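AdeR (Acinetobacter baumannii, PDB 5X5L) is an OmpR/PhoB-type response regulator of a two-component system, whose DNA-binding domain is bound here to an intercistronic region and which probably regulates transcription. Local coordinates at residues Ile26-Ile38 with His72-Gly84. Sequence-based numbering, arbitrary orientation.
Sequences ILLNLTLTEYKII and HVSKLRKKLEEQG. With nucleotides of chain J; nucleotides of chain I.
Leu76 extends from helix 72-81 toward Leu30 and helix 32-38 with CG anti to its backbone N (chi1 175°), spreading its two methyls between them. Leu76 CD1 meets Leu30 CD2 at 3.6 Å, while Leu76 CD2 packs on Ile37 CG2 and Ile38 CB. Farther along, Leu28 lays CD2 across Leu80 and CD1 against Gln83 CG. Glu34 fits as a knob among His72, Lys75, Leu76 and Lys79, one carboxylate oxygen, OE1, accepting two bonds. Lys79, extended beyond CG, brings NZ to the syn lone pair of Glu34 OE1 in a 2.6 Å salt bridge and also donates to Asn29 O. Thr31 N reaches the same OE1 from above the carboxylate plane; with Glu34 N bonded to Thr31 OG1 at 3.0 Å, this completes a capping box. Toward the DNA, Thr33 CG2 sits over one face of the His72 ring, a CH-pi contact 3.5 Å from its centroid. His72 NE2 donates to DC16 OP2 of chain J (2.7 Å), and Thr33 N to DT15 OP1 of that strand. In this winged-helix domain, helix 66-81 is the recognition helix, Lys75 reaching a guanine base; segments 72-81 and 32-38 cross at -82°, with strand 16-19 against Leu28 and Leu30 and helix 51-58 beside Ile37.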
ATOM      1  N   ILE C  26       0.266  11.292 -17.564  1.00 64.25           N
ATOM      2  CA  ILE C  26      -0.218  12.275 -16.603  1.00 63.77           C
ATOM      3  C   ILE C  26      -1.282  11.682 -15.671  1.00 60.82           C
ATOM      4  O   ILE C  26      -2.290  11.160 -16.144  1.00 58.85           O
ATOM      5  CB  ILE C  26      -0.823  13.499 -17.314  1.00 64.46           C
ATOM      6  CG1 ILE C  26       0.206  14.206 -18.198  1.00 67.86           C
ATOM      7  CG2 ILE C  26      -1.453  14.473 -16.295  1.00 63.99           C
ATOM      8  CD1 ILE C  26      -0.363  15.413 -18.955  1.00 69.05           C
ATOM      9  N   LEU C  27      -1.043  11.760 -14.354  1.00 60.90           N
ATOM     10  CA  LEU C  27      -1.964  11.241 -13.358  1.00 58.65           C
ATOM     11  C   LEU C  27      -3.108  12.221 -13.133  1.00 57.72           C
ATOM     12  O   LEU C  27      -2.880  13.424 -13.020  1.00 59.40           O
ATOM     13  CB  LEU C  27      -1.237  10.994 -12.024  1.00 59.64           C
ATOM     14  CG  LEU C  27      -2.052  10.528 -10.807  1.00 58.03           C
ATOM     15  CD1 LEU C  27      -2.663   9.179 -11.078  1.00 56.01           C
ATOM     16  CD2 LEU C  27      -1.155  10.467  -9.591  1.00 59.87           C
ATOM     17  N   LEU C  28      -4.330  11.698 -13.057  1.00 55.35           N
ATOM     18  CA  LEU C  28      -5.508  12.519 -12.778  1.00 54.47           C
ATOM     19  C   LEU C  28      -5.856  12.471 -11.307  1.00 54.06           C
ATOM     20  O   LEU C  28      -5.722  11.430 -10.661  1.00 53.40           O
ATOM     21  CB  LEU C  28      -6.715  12.044 -13.581  1.00 52.50           C
ATOM     22  CG  LEU C  28      -6.900  12.479 -15.014  1.00 53.02           C
ATOM     23  CD1 LEU C  28      -5.604  12.457 -15.775  1.00 54.95           C
ATOM     24  CD2 LEU C  28      -7.947  11.626 -15.698  1.00 51.26           C
ATOM     25  N   ASN C  29      -6.342  13.601 -10.804  1.00 54.73           N
ATOM     26  CA  ASN C  29      -6.841  13.719  -9.438  1.00 54.68           C
ATOM     27  C   ASN C  29      -8.352  13.514  -9.490  1.00 52.61           C
ATOM     28  O   ASN C  29      -9.117  14.472  -9.600  1.00 52.83           O
ATOM     29  CB  ASN C  29      -6.466  15.090  -8.847  1.00 57.12           C
ATOM     30  CG  ASN C  29      -6.649  15.158  -7.338  1.00 57.88           C
ATOM     31  OD1 ASN C  29      -7.680  14.691  -6.805  1.00 56.37           O
ATOM     32  ND2 ASN C  29      -5.653  15.787  -6.632  1.00 60.64           N
ATOM     33  N   LEU C  30      -8.765  12.250  -9.395  1.00 50.94           N
ATOM     34  CA  LEU C  30     -10.165  11.893  -9.365  1.00 49.25           C
ATOM     35  C   LEU C  30     -10.674  11.702  -7.943  1.00 49.36           C
ATOM     36  O   LEU C  30      -9.954  11.262  -7.091  1.00 50.22           O
ATOM     37  CB  LEU C  30     -10.386  10.606 -10.168  1.00 47.76           C
ATOM     38  CG  LEU C  30     -10.517  10.883 -11.686  1.00 47.52           C
ATOM     39  CD1 LEU C  30      -9.282  11.426 -12.292  1.00 49.03           C
ATOM     40  CD2 LEU C  30     -11.013   9.651 -12.435  1.00 46.29           C
ATOM     41  N   THR C  31     -11.959  11.964  -7.796  1.00 48.61           N
ATOM     42  CA  THR C  31     -12.687  11.666  -6.582  1.00 48.69           C
ATOM     43  C   THR C  31     -13.011  10.161  -6.633  1.00 47.41           C
ATOM     44  O   THR C  31     -12.845   9.532  -7.678  1.00 46.43           O
ATOM     45  CB  THR C  31     -14.004  12.479  -6.507  1.00 48.59           C
ATOM     46  OG1 THR C  31     -14.963  11.905  -7.383  1.00 46.95           O
ATOM     47  CG2 THR C  31     -13.819  13.975  -6.781  1.00 49.92           C
ATOM     48  N   LEU C  32     -13.467   9.590  -5.520  1.00 47.76           N
ATOM     49  CA  LEU C  32     -13.850   8.175  -5.479  1.00 47.00           C
ATOM     50  C   LEU C  32     -14.992   7.865  -6.443  1.00 45.55           C
ATOM     51  O   LEU C  32     -14.906   6.900  -7.197  1.00 44.84           O
ATOM     52  CB  LEU C  32     -14.239   7.740  -4.065  1.00 48.11           C
ATOM     53  CG  LEU C  32     -14.551   6.247  -3.879  1.00 47.93           C
ATOM     54  CD1 LEU C  32     -13.326   5.388  -4.155  1.00 48.17           C
ATOM     55  CD2 LEU C  32     -15.043   5.977  -2.469  1.00 49.44           C
ATOM     56  N   THR C  33     -16.056   8.671  -6.408  1.00 45.43           N
ATOM     57  CA  THR C  33     -17.158   8.534  -7.365  1.00 44.38           C
ATOM     58  C   THR C  33     -16.655   8.586  -8.804  1.00 43.68           C
ATOM     59  O   THR C  33     -16.967   7.714  -9.605  1.00 43.05           O
ATOM     60  CB  THR C  33     -18.229   9.626  -7.164  1.00 44.71           C
ATOM     61  OG1 THR C  33     -18.698   9.541  -5.820  1.00 45.69           O
ATOM     62  CG2 THR C  33     -19.391   9.420  -8.128  1.00 43.91           C
ATOM     63  N   GLU C  34     -15.862   9.612  -9.104  1.00 44.19           N
ATOM     64  CA  GLU C  34     -15.257   9.802 -10.432  1.00 44.04           C
ATOM     65  C   GLU C  34     -14.393   8.605 -10.863  1.00 43.83           C
ATOM     66  O   GLU C  34     -14.438   8.193 -12.019  1.00 43.51           O
ATOM     67  CB  GLU C  34     -14.444  11.098 -10.470  1.00 45.15           C
ATOM     68  CG  GLU C  34     -15.294  12.367 -10.434  1.00 45.69           C
ATOM     69  CD  GLU C  34     -14.522  13.644 -10.078  1.00 47.34           C
ATOM     70  OE1 GLU C  34     -13.275  13.613  -9.960  1.00 48.12           O
ATOM     71  OE2 GLU C  34     -15.174  14.699  -9.914  1.00 48.15           O
ATOM     72  N   TYR C  35     -13.617   8.051  -9.937  1.00 44.30           N
ATOM     73  CA  TYR C  35     -12.815   6.850 -10.214  1.00 44.38           C
ATOM     74  C   TYR C  35     -13.708   5.662 -10.582  1.00 43.71           C
ATOM     75  O   TYR C  35     -13.411   4.924 -11.515  1.00 43.74           O
ATOM     76  CB  TYR C  35     -11.945   6.473  -9.002  1.00 45.32           C
ATOM     77  CG  TYR C  35     -11.162   5.199  -9.209  1.00 45.69           C
ATOM     78  CD1 TYR C  35      -9.903   5.238  -9.811  1.00 46.43           C
ATOM     79  CD2 TYR C  35     -11.669   3.965  -8.820  1.00 45.65           C
ATOM     80  CE1 TYR C  35      -9.161   4.075 -10.008  1.00 47.07           C
ATOM     81  CE2 TYR C  35     -10.938   2.801  -9.020  1.00 46.33           C
ATOM     82  CZ  TYR C  35      -9.683   2.864  -9.612  1.00 47.00           C
ATOM     83  OH  TYR C  35      -8.960   1.704  -9.804  1.00 47.94           O
ATOM     84  N   LYS C  36     -14.782   5.471  -9.827  1.00 43.48           N
ATOM     85  CA  LYS C  36     -15.714   4.365 -10.068  1.00 43.22           C
ATOM     86  C   LYS C  36     -16.378   4.472 -11.443  1.00 42.76           C
ATOM     87  O   LYS C  36     -16.489   3.481 -12.147  1.00 42.96           O
ATOM     88  CB  LYS C  36     -16.789   4.287  -8.975  1.00 43.42           C
ATOM     89  CG  LYS C  36     -16.275   3.788  -7.637  1.00 44.36           C
ATOM     90  CD  LYS C  36     -17.402   3.435  -6.676  1.00 44.95           C
ATOM     91  CE  LYS C  36     -16.763   3.276  -5.291  1.00 46.26           C
ATOM     92  NZ  LYS C  36     -17.690   2.786  -4.240  1.00 47.39           N
ATOM     93  N   ILE C  37     -16.787   5.677 -11.818  1.00 42.46           N
ATOM     94  CA  ILE C  37     -17.405   5.932 -13.121  1.00 42.34           C
ATOM     95  C   ILE C  37     -16.470   5.505 -14.252  1.00 42.74           C
ATOM     96  O   ILE C  37     -16.835   4.645 -15.060  1.00 43.04           O
ATOM     97  CB  ILE C  37     -17.838   7.416 -13.267  1.00 42.34           C
ATOM     98  CG1 ILE C  37     -19.052   7.682 -12.364  1.00 42.23           C
ATOM     99  CG2 ILE C  37     -18.188   7.756 -14.711  1.00 42.64           C
ATOM    100  CD1 ILE C  37     -19.460   9.136 -12.270  1.00 42.55           C
ATOM    101  N   ILE C  38     -15.271   6.084 -14.294  1.00 43.07           N
ATOM    102  CA  ILE C  38     -14.305   5.781 -15.359  1.00 43.80           C
ATOM    103  C   ILE C  38     -13.869   4.310 -15.378  1.00 44.16           C
ATOM    104  O   ILE C  38     -13.674   3.735 -16.456  1.00 44.89           O
ATOM    105  CB  ILE C  38     -13.075   6.732 -15.318  1.00 44.44           C
ATOM    106  CG1 ILE C  38     -12.198   6.592 -16.571  1.00 45.53           C
ATOM    107  CG2 ILE C  38     -12.215   6.494 -14.088  1.00 44.56           C
ATOM    108  CD1 ILE C  38     -12.905   6.978 -17.855  1.00 45.97           C
ATOM    109  N   HIS C  72     -21.599  14.390 -11.669  1.00 45.96           N
ATOM    110  CA  HIS C  72     -20.379  13.600 -11.478  1.00 45.24           C
ATOM    111  C   HIS C  72     -19.661  13.354 -12.796  1.00 44.98           C
ATOM    112  O   HIS C  72     -18.433  13.404 -12.853  1.00 45.20           O
ATOM    113  CB  HIS C  72     -20.629  12.259 -10.783  1.00 44.33           C
ATOM    114  CG  HIS C  72     -20.917  12.376  -9.317  1.00 44.91           C
ATOM    115  ND1 HIS C  72     -19.936  12.654  -8.383  1.00 45.58           N
ATOM    116  CD2 HIS C  72     -22.061  12.209  -8.623  1.00 45.25           C
ATOM    117  CE1 HIS C  72     -20.477  12.683  -7.181  1.00 46.35           C
ATOM    118  NE2 HIS C  72     -21.766  12.416  -7.299  1.00 46.16           N
ATOM    119  N   VAL C  73     -20.440  13.090 -13.847  1.00 44.83           N
ATOM    120  CA  VAL C  73     -19.897  12.831 -15.182  1.00 44.98           C
ATOM    121  C   VAL C  73     -19.281  14.104 -15.736  1.00 46.33           C
ATOM    122  O   VAL C  73     -18.200  14.050 -16.317  1.00 46.74           O
ATOM    123  CB  VAL C  73     -20.978  12.266 -16.138  1.00 44.96           C
ATOM    124  CG1 VAL C  73     -20.476  12.164 -17.573  1.00 45.68           C
ATOM    125  CG2 VAL C  73     -21.447  10.890 -15.657  1.00 43.99           C
ATOM    126  N   SER C  74     -19.958  15.239 -15.541  1.00 47.31           N
ATOM    127  CA  SER C  74     -19.442  16.552 -15.951  1.00 49.07           C
ATOM    128  C   SER C  74     -18.079  16.846 -15.343  1.00 49.52           C
ATOM    129  O   SER C  74     -17.133  17.195 -16.058  1.00 50.61           O
ATOM    130  CB  SER C  74     -20.409  17.663 -15.546  1.00 50.23           C
ATOM    131  OG  SER C  74     -19.890  18.927 -15.916  1.00 52.28           O
ATOM    132  N   LYS C  75     -17.991  16.689 -14.016  1.00 49.01           N
ATOM    133  CA  LYS C  75     -16.754  16.957 -13.284  1.00 49.71           C
ATOM    134  C   LYS C  75     -15.617  16.052 -13.732  1.00 49.10           C
ATOM    135  O   LYS C  75     -14.474  16.515 -13.859  1.00 50.37           O
ATOM    136  CB  LYS C  75     -16.972  16.845 -11.772  1.00 49.51           C
ATOM    137  CG  LYS C  75     -17.813  17.966 -11.218  1.00 50.88           C
ATOM    138  CD  LYS C  75     -18.179  17.738  -9.759  1.00 50.86           C
ATOM    139  CE  LYS C  75     -18.902  18.931  -9.191  1.00 52.69           C
ATOM    140  NZ  LYS C  75     -20.393  18.941  -9.372  1.00 52.34           N
ATOM    141  N   LEU C  76     -15.926  14.779 -13.986  1.00 47.50           N
ATOM    142  CA  LEU C  76     -14.951  13.864 -14.577  1.00 47.15           C
ATOM    143  C   LEU C  76     -14.542  14.350 -15.969  1.00 48.36           C
ATOM    144  O   LEU C  76     -13.351  14.380 -16.277  1.00 49.28           O
ATOM    145  CB  LEU C  76     -15.500  12.431 -14.645  1.00 45.62           C
ATOM    146  CG  LEU C  76     -14.639  11.378 -15.359  1.00 45.47           C
ATOM    147  CD1 LEU C  76     -13.242  11.295 -14.748  1.00 46.01           C
ATOM    148  CD2 LEU C  76     -15.318  10.009 -15.331  1.00 44.35           C
ATOM    149  N   ARG C  77     -15.525  14.732 -16.793  1.00 48.65           N
ATOM    150  CA  ARG C  77     -15.263  15.171 -18.173  1.00 50.15           C
ATOM    151  C   ARG C  77     -14.310  16.349 -18.192  1.00 52.16           C
ATOM    152  O   ARG C  77     -13.347  16.341 -18.959  1.00 53.39           O
ATOM    153  CB  ARG C  77     -16.561  15.537 -18.915  1.00 50.54           C
ATOM    154  CG  ARG C  77     -16.384  16.044 -20.337  1.00 52.52           C
ATOM    155  CD  ARG C  77     -17.690  16.472 -21.002  1.00 53.24           C
ATOM    156  NE  ARG C  77     -18.703  15.412 -21.040  1.00 51.77           N
ATOM    157  CZ  ARG C  77     -19.863  15.400 -20.373  1.00 50.86           C
ATOM    158  NH1 ARG C  77     -20.237  16.400 -19.574  1.00 51.19           N
ATOM    159  NH2 ARG C  77     -20.684  14.357 -20.524  1.00 49.92           N
ATOM    160  N   LYS C  78     -14.567  17.350 -17.343  1.00 52.81           N
ATOM    161  CA  LYS C  78     -13.699  18.519 -17.265  1.00 55.12           C
ATOM    162  C   LYS C  78     -12.253  18.110 -16.977  1.00 55.45           C
ATOM    163  O   LYS C  78     -11.330  18.587 -17.640  1.00 57.44           O
ATOM    164  CB  LYS C  78     -14.209  19.518 -16.219  1.00 55.86           C
ATOM    165  CG  LYS C  78     -13.389  20.793 -16.070  1.00 58.71           C
ATOM    166  CD  LYS C  78     -13.336  21.618 -17.361  1.00 61.02           C
ATOM    167  CE  LYS C  78     -11.998  22.320 -17.556  1.00 63.77           C
ATOM    168  NZ  LYS C  78     -11.829  23.492 -16.644  1.00 66.00           N
ATOM    169  N   LYS C  79     -12.068  17.201 -16.025  1.00 53.74           N
ATOM    170  CA  LYS C  79     -10.729  16.700 -15.695  1.00 54.10           C
ATOM    171  C   LYS C  79     -10.064  15.980 -16.875  1.00 54.32           C
ATOM    172  O   LYS C  79      -8.853  16.108 -17.070  1.00 55.90           O
ATOM    173  CB  LYS C  79     -10.770  15.812 -14.444  1.00 52.46           C
ATOM    174  CG  LYS C  79     -11.029  16.623 -13.180  1.00 53.13           C
ATOM    175  CD  LYS C  79     -11.248  15.746 -11.964  1.00 51.74           C
ATOM    176  CE  LYS C  79     -11.592  16.572 -10.736  1.00 52.78           C
ATOM    177  NZ  LYS C  79     -11.854  15.740  -9.535  1.00 51.82           N
ATOM    178  N   LEU C  80     -10.844  15.250 -17.670  1.00 53.11           N
ATOM    179  CA  LEU C  80     -10.329  14.662 -18.907  1.00 53.81           C
ATOM    180  C   LEU C  80      -9.952  15.720 -19.944  1.00 56.41           C
ATOM    181  O   LEU C  80      -8.908  15.584 -20.591  1.00 57.99           O
ATOM    182  CB  LEU C  80     -11.327  13.661 -19.505  1.00 52.33           C
ATOM    183  CG  LEU C  80     -11.529  12.366 -18.720  1.00 50.27           C
ATOM    184  CD1 LEU C  80     -12.749  11.605 -19.175  1.00 49.14           C
ATOM    185  CD2 LEU C  80     -10.330  11.478 -18.893  1.00 50.72           C
ATOM    186  N   GLU C  81     -10.770  16.767 -20.095  1.00 57.17           N
ATOM    187  CA  GLU C  81     -10.499  17.808 -21.107  1.00 60.03           C
ATOM    188  C   GLU C  81      -9.244  18.623 -20.797  1.00 62.37           C
ATOM    189  O   GLU C  81      -8.522  18.994 -21.728  1.00 64.89           O
ATOM    190  CB  GLU C  81     -11.692  18.763 -21.316  1.00 60.65           C
ATOM    191  CG  GLU C  81     -13.001  18.148 -21.786  1.00 59.10           C
ATOM    192  CD  GLU C  81     -14.189  19.106 -21.687  1.00 59.64           C
ATOM    193  OE1 GLU C  81     -14.056  20.251 -21.187  1.00 61.12           O
ATOM    194  OE2 GLU C  81     -15.276  18.721 -22.151  1.00 58.88           O
ATOM    195  N   GLU C  82      -8.967  18.884 -19.509  1.00 61.88           N
ATOM    196  CA  GLU C  82      -7.724  19.586 -19.124  1.00 64.33           C
ATOM    197  C   GLU C  82      -6.433  18.784 -19.379  1.00 64.84           C
ATOM    198  O   GLU C  82      -5.346  19.358 -19.310  1.00 67.40           O
ATOM    199  CB  GLU C  82      -7.762  20.152 -17.686  1.00 64.27           C
ATOM    200  CG  GLU C  82      -8.119  19.189 -16.575  1.00 61.39           C
ATOM    201  CD  GLU C  82      -7.853  19.774 -15.167  1.00 62.24           C
ATOM    202  OE1 GLU C  82      -7.536  20.987 -15.002  1.00 64.97           O
ATOM    203  OE2 GLU C  82      -7.969  19.000 -14.201  1.00 60.42           O
ATOM    204  N   GLN C  83      -6.563  17.494 -19.701  1.00 62.79           N
ATOM    205  CA  GLN C  83      -5.448  16.683 -20.225  1.00 63.59           C
ATOM    206  C   GLN C  83      -5.607  16.440 -21.727  1.00 64.64           C
ATOM    207  O   GLN C  83      -5.126  15.429 -22.250  1.00 64.56           O
ATOM    208  CB  GLN C  83      -5.332  15.355 -19.466  1.00 61.14           C
ATOM    209  CG  GLN C  83      -5.334  15.488 -17.950  1.00 60.11           C
ATOM    210  CD  GLN C  83      -4.350  16.511 -17.416  1.00 62.72           C
ATOM    211  OE1 GLN C  83      -3.238  16.664 -17.935  1.00 65.07           O
ATOM    212  NE2 GLN C  83      -4.760  17.225 -16.369  1.00 62.61           N
ATOM    213  N   GLY C  84      -6.262  17.366 -22.428  1.00 66.00           N
ATOM    214  CA  GLY C  84      -6.443  17.274 -23.876  1.00 67.59           C
ATOM    215  C   GLY C  84      -7.266  16.104 -24.389  1.00 65.56           C
ATOM    216  O   GLY C  84      -7.019  15.627 -25.496  1.00 67.02           O
TER
ATOM    217  P    DT J  15     -17.270  12.070  -4.464  1.00 58.20           P
ATOM    218  OP1  DT J  15     -16.685  10.728  -4.690  1.00 58.01           O
ATOM    219  OP2  DT J  15     -17.114  13.119  -5.501  1.00 58.41           O
ATOM    220  O5'  DT J  15     -18.812  11.870  -4.125  1.00 58.47           O
ATOM    221  C5'  DT J  15     -19.233  11.435  -2.821  1.00 58.56           C
ATOM    222  C4'  DT J  15     -20.457  12.219  -2.415  1.00 59.20           C
ATOM    223  O4'  DT J  15     -20.104  13.595  -2.158  1.00 59.39           O
ATOM    224  C3'  DT J  15     -21.534  12.255  -3.500  1.00 59.65           C
ATOM    225  O3'  DT J  15     -22.727  11.642  -3.021  1.00 60.32           O
ATOM    226  C2'  DT J  15     -21.735  13.732  -3.787  1.00 59.99           C
ATOM    227  C1'  DT J  15     -21.196  14.402  -2.544  1.00 60.04           C
ATOM    228  N1   DT J  15     -20.700  15.790  -2.707  1.00 60.25           N
ATOM    229  C2   DT J  15     -21.283  16.801  -1.973  1.00 61.11           C
ATOM    230  O2   DT J  15     -22.220  16.619  -1.214  1.00 61.76           O
ATOM    231  N3   DT J  15     -20.728  18.043  -2.166  1.00 61.43           N
ATOM    232  C4   DT J  15     -19.674  18.366  -3.001  1.00 61.00           C
ATOM    233  O4   DT J  15     -19.283  19.528  -3.071  1.00 61.54           O
ATOM    234  C5   DT J  15     -19.106  17.255  -3.735  1.00 60.13           C
ATOM    235  C7   DT J  15     -17.966  17.509  -4.672  1.00 59.90           C
ATOM    236  C6   DT J  15     -19.639  16.040  -3.552  1.00 59.80           C
TER
ATOM    237  P    DG I   7     -19.672  20.492 -19.370  1.00 58.64           P
ATOM    238  OP1  DG I   7     -18.634  20.907 -20.347  1.00 59.84           O
ATOM    239  OP2  DG I   7     -19.542  19.188 -18.659  1.00 57.48           O
ATOM    240  O5'  DG I   7     -19.812  21.621 -18.259  1.00 58.88           O
ATOM    241  C5'  DG I   7     -20.294  22.942 -18.563  1.00 60.19           C
ATOM    242  C4'  DG I   7     -20.467  23.743 -17.292  1.00 60.48           C
ATOM    243  O4'  DG I   7     -21.776  23.487 -16.729  1.00 60.04           O
ATOM    244  C3'  DG I   7     -19.462  23.422 -16.182  1.00 59.77           C
ATOM    245  O3'  DG I   7     -19.032  24.607 -15.511  1.00 60.98           O
ATOM    246  C2'  DG I   7     -20.253  22.560 -15.218  1.00 58.46           C
ATOM    247  C1'  DG I   7     -21.646  23.140 -15.357  1.00 59.25           C
ATOM    248  N9   DG I   7     -22.753  22.249 -15.007  1.00 58.53           N
ATOM    249  C8   DG I   7     -22.855  20.898 -15.235  1.00 57.46           C
ATOM    250  N7   DG I   7     -23.987  20.391 -14.820  1.00 57.47           N
ATOM    251  C5   DG I   7     -24.662  21.470 -14.269  1.00 58.56           C
ATOM    252  C6   DG I   7     -25.935  21.534 -13.651  1.00 59.39           C
ATOM    253  O6   DG I   7     -26.751  20.623 -13.474  1.00 59.33           O
ATOM    254  N1   DG I   7     -26.234  22.826 -13.229  1.00 60.79           N
ATOM    255  C2   DG I   7     -25.417  23.919 -13.392  1.00 61.39           C
ATOM    256  N2   DG I   7     -25.892  25.086 -12.934  1.00 63.16           N
ATOM    257  N3   DG I   7     -24.227  23.871 -13.969  1.00 60.68           N
ATOM    258  C4   DG I   7     -23.914  22.624 -14.378  1.00 59.23           C
TER
ATOM    259  P    DC J  16     -23.825  11.160  -4.047  1.00 61.03           P
ATOM    260  OP1  DC J  16     -24.469   9.939  -3.497  1.00 61.58           O
ATOM    261  OP2  DC J  16     -23.211  11.134  -5.394  1.00 60.61           O
ATOM    262  O5'  DC J  16     -24.878  12.344  -4.011  1.00 61.97           O
ATOM    263  C5'  DC J  16     -25.579  12.657  -2.801  1.00 62.76           C
ATOM    264  C4'  DC J  16     -26.067  14.083  -2.875  1.00 63.45           C
ATOM    265  O4'  DC J  16     -24.946  14.950  -3.120  1.00 62.61           O
ATOM    266  C3'  DC J  16     -27.041  14.336  -4.022  1.00 64.28           C
ATOM    267  O3'  DC J  16     -28.379  14.314  -3.524  1.00 65.87           O
ATOM    268  C2'  DC J  16     -26.597  15.672  -4.607  1.00 64.03           C
ATOM    269  C1'  DC J  16     -25.429  16.119  -3.746  1.00 63.23           C
ATOM    270  N1   DC J  16     -24.297  16.747  -4.455  1.00 62.38           N
ATOM    271  C2   DC J  16     -23.980  18.078  -4.173  1.00 62.73           C
ATOM    272  O2   DC J  16     -24.695  18.709  -3.381  1.00 63.76           O
ATOM    273  N3   DC J  16     -22.919  18.650  -4.787  1.00 62.15           N
ATOM    274  C4   DC J  16     -22.184  17.941  -5.648  1.00 61.31           C
ATOM    275  N4   DC J  16     -21.151  18.546  -6.237  1.00 61.01           N
ATOM    276  C5   DC J  16     -22.481  16.580  -5.947  1.00 60.95           C
ATOM    277  C6   DC J  16     -23.532  16.027  -5.329  1.00 61.49           C
TER